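Local coordinates for protein AAR187Cp (Eremothecium gossypii, PDB 3ZIL) that probably regulates cohesin and the establishment of sister-chromatid cohesion as Wpl1, represented here by its helical Wap1 domain, at residues K221-G226 / I279-L284; L284-V289 / L323-L328. All coordinates share one frame; numbering follows the deposited sequence.

Contact 1 (K221-G226 / I279-L284); sequences KLTNEG and ILQLGL
Gln281 spans the gap between two neighbouring helical elements of the all-helical Wap1 domain and donates from NE2 to the backbone carbonyl of Leu222. The bond from Gln281 NE2 to Leu222 O measures 3.0 Å and is fairly straight, with an N-H...O angle of 156°. The oxygen lies close to the plane of the glutamine amide, whereas the donor sits above the carbonyl plane, 37° out of it, and so is not on a lone pair. With CG placed beside the backbone N (chi1 -55°) and the rest of the chain extended, Gln281 can carry its amide from helix 272-289 to the 3-10 turn 221-223. The other end of that amide is held too, since OE1 bonds to Ser258 OG on helix 248-261; the two bonds together should fix its rotation. A leucine at this position would lack both polar ends, and would probably leave the Leu222 carbonyl and the Ser258 hydroxyl without their mate. Farther along the interface the contact turns apolar, where Leu280 and Glu225 meet at about a right angle and the leucine reaches the aliphatic base of the glutamate rather than its carboxylate. Behind this first shell, the Leu222 side chain packs on Leu251 and Leu231, while Asn224 caps the start of helix 225-235 by accepting from Val227 N at OD1. At the Leu280 end, a single methyl, CD1, does the touching, 3.8 Å from Glu225 CG and 3.9 Å from Glu225 CB.

Contact 2 (L284-V289 / L323-L328); sequences LLLNIV and LQLFLL
Leu286 and Leu328 meet at about a right angle, each reaching across from its own helix, so the forked end of one lies against the flank of the other. This is side-chain packing between two helices of the Wap1 domain, 272-289 and 321-336, whose nearest CA atoms in these segments, those of Leu286 and Leu328, are 8.0 Å apart. The first side-chain bond of Leu286 points toward the opposing helix, and both its methyls are engaged. Leu286 CD1 comes within 3.8 Å of Leu328 CG, so it rests on the branch point and not merely on a methyl. Leu286 CD1 also lies 3.9 Å from Leu328 CD2, and Leu286 CD2 approaches that same methyl at 4.0 Å. Leu328 CD2 is thus embraced by both arms of the leucine fork. In each residue CG stands anti to the backbone N (chi1 -177° in Leu286, 172° in Leu328), which places the branch beside the carbonyl carbon; in Leu328 this brings nearer a side chain whose first bond does not aim at the partner. Leu325, one helical turn earlier, adds a looser touch, its CD1 standing 4.3 Å from Leu286 CD2. Beyond the two segments, Leu286 continues onto Val329 and Tyr332 of helix 321-336. On another side of that helix, Phe326 stacks its ring with Phe304, joining it to helix 304-313. All three touching leucines are buried and meet only through aliphatic carbon, which implies that the pairing rests on shape and the exclusion of water, without a directional bond to fix the angle between the chains.

How the contacts relate
Helix 272-289 serves both contacts: its 279-284 part faces segment 221-226, where a 3-10 turn leads into helix 225-235, in contact 1, and its 284-289 part faces helix 321-336 in contact 2, with Leu284 common to the two segments. Their centres lie 12 Å apart. They also touch directly, as Leu282 CB comes within 3.7 Å of Leu325 CG and Ile279 O within 3.8 Å of Leu325 CD2, so Leu325 belongs to both neighbourhoods. The chemistry differs: contact 1 includes a polar bond, while contact 2 is wholly aliphatic. Acidic side chains of a bound peptide pack on Ile279 and Leu280, and apolar ones on Asn287 and Leu325, so the peptide lies against residues of both contacts.

Contact 1 (K221-G226 / I279-L284)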
# COMPACT_ATOMS: atom_id res chain seq x y z
N LYS A 221 1.67 7.60 -11.67
CA LYS A 221 1.62 6.91 -10.39
C LYS A 221 2.00 7.82 -9.25
O LYS A 221 1.71 7.55 -8.10
CB LYS A 221 2.53 5.70 -10.43
CG LYS A 221 1.94 4.57 -11.27
CD LYS A 221 0.77 3.81 -10.59
CE LYS A 221 0.50 2.50 -11.35
NZ LYS A 221 -0.02 2.80 -12.75
N LEU A 222 2.68 8.91 -9.56
CA LEU A 222 2.93 9.91 -8.55
C LEU A 222 1.70 10.70 -8.16
O LEU A 222 1.77 11.61 -7.30
CB LEU A 222 4.12 10.81 -8.97
CG LEU A 222 5.59 10.46 -8.61
CD1 LEU A 222 5.87 9.07 -8.00
CD2 LEU A 222 6.57 10.83 -9.73
N THR A 223 0.54 10.38 -8.76
CA THR A 223 -0.69 11.08 -8.35
C THR A 223 -1.59 10.07 -7.61
O THR A 223 -2.78 10.29 -7.37
CB THR A 223 -1.49 11.72 -9.56
OG1 THR A 223 -1.79 10.70 -10.50
CG2 THR A 223 -0.72 12.77 -10.28
N ASN A 224 -1.07 8.89 -7.36
CA ASN A 224 -1.91 7.84 -6.77
C ASN A 224 -1.64 7.90 -5.27
O ASN A 224 -0.49 7.80 -4.82
CB ASN A 224 -1.47 6.52 -7.43
CG ASN A 224 -2.07 5.31 -6.79
OD1 ASN A 224 -1.80 4.98 -5.63
ND2 ASN A 224 -2.79 4.53 -7.61
N GLU A 225 -2.67 8.12 -4.47
CA GLU A 225 -2.44 8.26 -3.03
C GLU A 225 -1.74 7.04 -2.41
O GLU A 225 -0.88 7.20 -1.53
CB GLU A 225 -3.75 8.53 -2.27
CG GLU A 225 -4.36 9.85 -2.62
CD GLU A 225 -5.64 10.09 -1.81
OE1 GLU A 225 -5.94 9.33 -0.85
OE2 GLU A 225 -6.36 11.06 -2.13
N GLY A 226 -2.17 5.83 -2.81
CA GLY A 226 -1.53 4.59 -2.28
C GLY A 226 -0.01 4.56 -2.48
O GLY A 226 0.81 4.30 -1.53
N ILE A 279 -0.99 17.53 -0.29
CA ILE A 279 -0.36 17.30 1.03
C ILE A 279 0.58 16.09 0.95
O ILE A 279 1.70 16.09 1.47
CB ILE A 279 -1.42 17.07 2.13
CG1 ILE A 279 -2.16 18.42 2.50
CG2 ILE A 279 -0.76 16.43 3.38
CD1 ILE A 279 -3.43 18.24 3.36
N LEU A 280 0.13 15.00 0.32
CA LEU A 280 0.99 13.82 0.25
C LEU A 280 2.28 14.06 -0.67
O LEU A 280 3.41 13.65 -0.29
CB LEU A 280 0.17 12.58 -0.25
CG LEU A 280 -0.90 12.07 0.69
CD1 LEU A 280 -1.81 11.09 -0.07
CD2 LEU A 280 -0.24 11.36 1.88
N GLN A 281 2.12 14.70 -1.85
CA GLN A 281 3.30 15.06 -2.60
C GLN A 281 4.26 15.99 -1.84
O GLN A 281 5.48 15.81 -1.91
CB GLN A 281 2.92 15.73 -3.94
CG GLN A 281 1.99 14.86 -4.79
CD GLN A 281 1.64 15.45 -6.19
OE1 GLN A 281 1.62 16.65 -6.39
NE2 GLN A 281 1.41 14.57 -7.14
N LEU A 282 3.73 16.98 -1.10
CA LEU A 282 4.62 17.85 -0.30
C LEU A 282 5.26 17.07 0.87
O LEU A 282 6.41 17.25 1.15
CB LEU A 282 3.85 19.07 0.25
CG LEU A 282 3.52 20.10 -0.85
CD1 LEU A 282 2.31 20.99 -0.53
CD2 LEU A 282 4.73 20.98 -1.23
N GLY A 283 4.50 16.20 1.52
CA GLY A 283 5.04 15.35 2.57
C GLY A 283 6.16 14.52 1.96
O GLY A 283 7.22 14.35 2.57
N LEU A 284 5.97 14.04 0.72
CA LEU A 284 7.07 13.23 0.14
C LEU A 284 8.29 14.12 -0.21
O LEU A 284 9.42 13.77 0.12
CB LEU A 284 6.57 12.38 -1.03
CG LEU A 284 7.67 11.65 -1.79
CD1 LEU A 284 8.38 10.68 -0.85
CD2 LEU A 284 7.09 10.93 -2.99

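Contact 2 (L284-V289 / L323-L328)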
# COMPACT_ATOMS: atom_id res chain seq x y z
N LEU A 284 5.97 14.04 0.72
CA LEU A 284 7.07 13.23 0.14
C LEU A 284 8.29 14.12 -0.21
O LEU A 284 9.42 13.77 0.12
CB LEU A 284 6.57 12.38 -1.03
CG LEU A 284 7.67 11.65 -1.79
CD1 LEU A 284 8.38 10.68 -0.85
CD2 LEU A 284 7.09 10.93 -2.99
N LEU A 285 8.05 15.26 -0.90
CA LEU A 285 9.09 16.28 -1.01
C LEU A 285 9.86 16.54 0.32
O LEU A 285 11.11 16.55 0.32
CB LEU A 285 8.55 17.58 -1.57
CG LEU A 285 8.29 17.41 -3.09
CD1 LEU A 285 7.40 18.52 -3.63
CD2 LEU A 285 9.65 17.37 -3.79
N LEU A 286 9.12 16.80 1.38
CA LEU A 286 9.70 17.13 2.69
C LEU A 286 10.66 16.04 3.19
O LEU A 286 11.77 16.34 3.67
CB LEU A 286 8.59 17.43 3.72
CG LEU A 286 9.11 17.87 5.14
CD1 LEU A 286 9.79 19.23 5.06
CD2 LEU A 286 7.95 17.94 6.16
N ASN A 287 10.20 14.79 3.07
CA ASN A 287 10.99 13.64 3.41
C ASN A 287 12.31 13.67 2.64
O ASN A 287 13.37 13.42 3.20
CB ASN A 287 10.22 12.32 3.19
CG ASN A 287 9.81 11.67 4.52
OD1 ASN A 287 9.90 12.32 5.60
ND2 ASN A 287 9.35 10.41 4.47
N ILE A 288 12.27 14.05 1.38
CA ILE A 288 13.51 13.98 0.55
C ILE A 288 14.32 15.25 0.80
O ILE A 288 15.55 15.17 1.07
CB ILE A 288 13.16 13.87 -0.97
CG1 ILE A 288 12.40 12.56 -1.27
CG2 ILE A 288 14.41 13.96 -1.88
CD1 ILE A 288 11.62 12.60 -2.57
N VAL A 289 13.67 16.43 0.70
CA VAL A 289 14.47 17.65 0.70
C VAL A 289 15.06 18.07 2.05
O VAL A 289 16.08 18.79 2.02
CB VAL A 289 13.76 18.87 0.12
CG1 VAL A 289 13.31 18.56 -1.31
CG2 VAL A 289 12.64 19.34 1.06
N LEU A 323 -0.73 25.26 2.46
CA LEU A 323 0.16 26.37 2.23
C LEU A 323 1.33 26.39 3.20
O LEU A 323 2.44 26.71 2.80
CB LEU A 323 -0.60 27.72 2.26
CG LEU A 323 0.32 28.90 1.96
CD1 LEU A 323 1.20 28.69 0.73
CD2 LEU A 323 -0.51 30.17 1.81
N GLN A 324 1.10 26.07 4.47
CA GLN A 324 2.19 26.00 5.44
C GLN A 324 3.24 24.98 5.08
O GLN A 324 4.44 25.22 5.20
CB GLN A 324 1.61 25.67 6.81
CG GLN A 324 0.94 26.94 7.36
CD GLN A 324 0.05 26.62 8.53
OE1 GLN A 324 -0.59 25.55 8.56
NE2 GLN A 324 -0.00 27.52 9.52
N LEU A 325 2.75 23.83 4.62
CA LEU A 325 3.62 22.75 4.22
C LEU A 325 4.40 23.22 2.96
O LEU A 325 5.61 23.00 2.82
CB LEU A 325 2.67 21.54 3.93
CG LEU A 325 3.33 20.18 3.72
CD1 LEU A 325 4.47 19.92 4.73
CD2 LEU A 325 2.25 19.07 3.69
N PHE A 326 3.72 23.89 2.04
CA PHE A 326 4.40 24.35 0.84
C PHE A 326 5.57 25.26 1.21
O PHE A 326 6.63 25.20 0.60
CB PHE A 326 3.42 25.08 -0.10
CG PHE A 326 4.07 25.65 -1.31
CD1 PHE A 326 4.20 24.90 -2.44
CD2 PHE A 326 4.59 26.94 -1.31
CE1 PHE A 326 4.83 25.41 -3.57
CE2 PHE A 326 5.27 27.44 -2.41
CZ PHE A 326 5.37 26.68 -3.55
N LEU A 327 5.34 26.15 2.18
CA LEU A 327 6.35 27.15 2.55
C LEU A 327 7.55 26.49 3.22
O LEU A 327 8.69 26.92 3.06
CB LEU A 327 5.73 28.15 3.53
CG LEU A 327 4.69 29.09 2.92
CD1 LEU A 327 4.10 30.07 3.96
CD2 LEU A 327 5.23 29.87 1.75
N LEU A 328 7.27 25.48 4.06
CA LEU A 328 8.34 24.72 4.69
C LEU A 328 9.19 24.05 3.60
O LEU A 328 10.43 24.08 3.68
CB LEU A 328 7.75 23.70 5.68
CG LEU A 328 8.71 22.68 6.30
CD1 LEU A 328 9.88 23.35 6.97
CD2 LEU A 328 7.96 21.78 7.29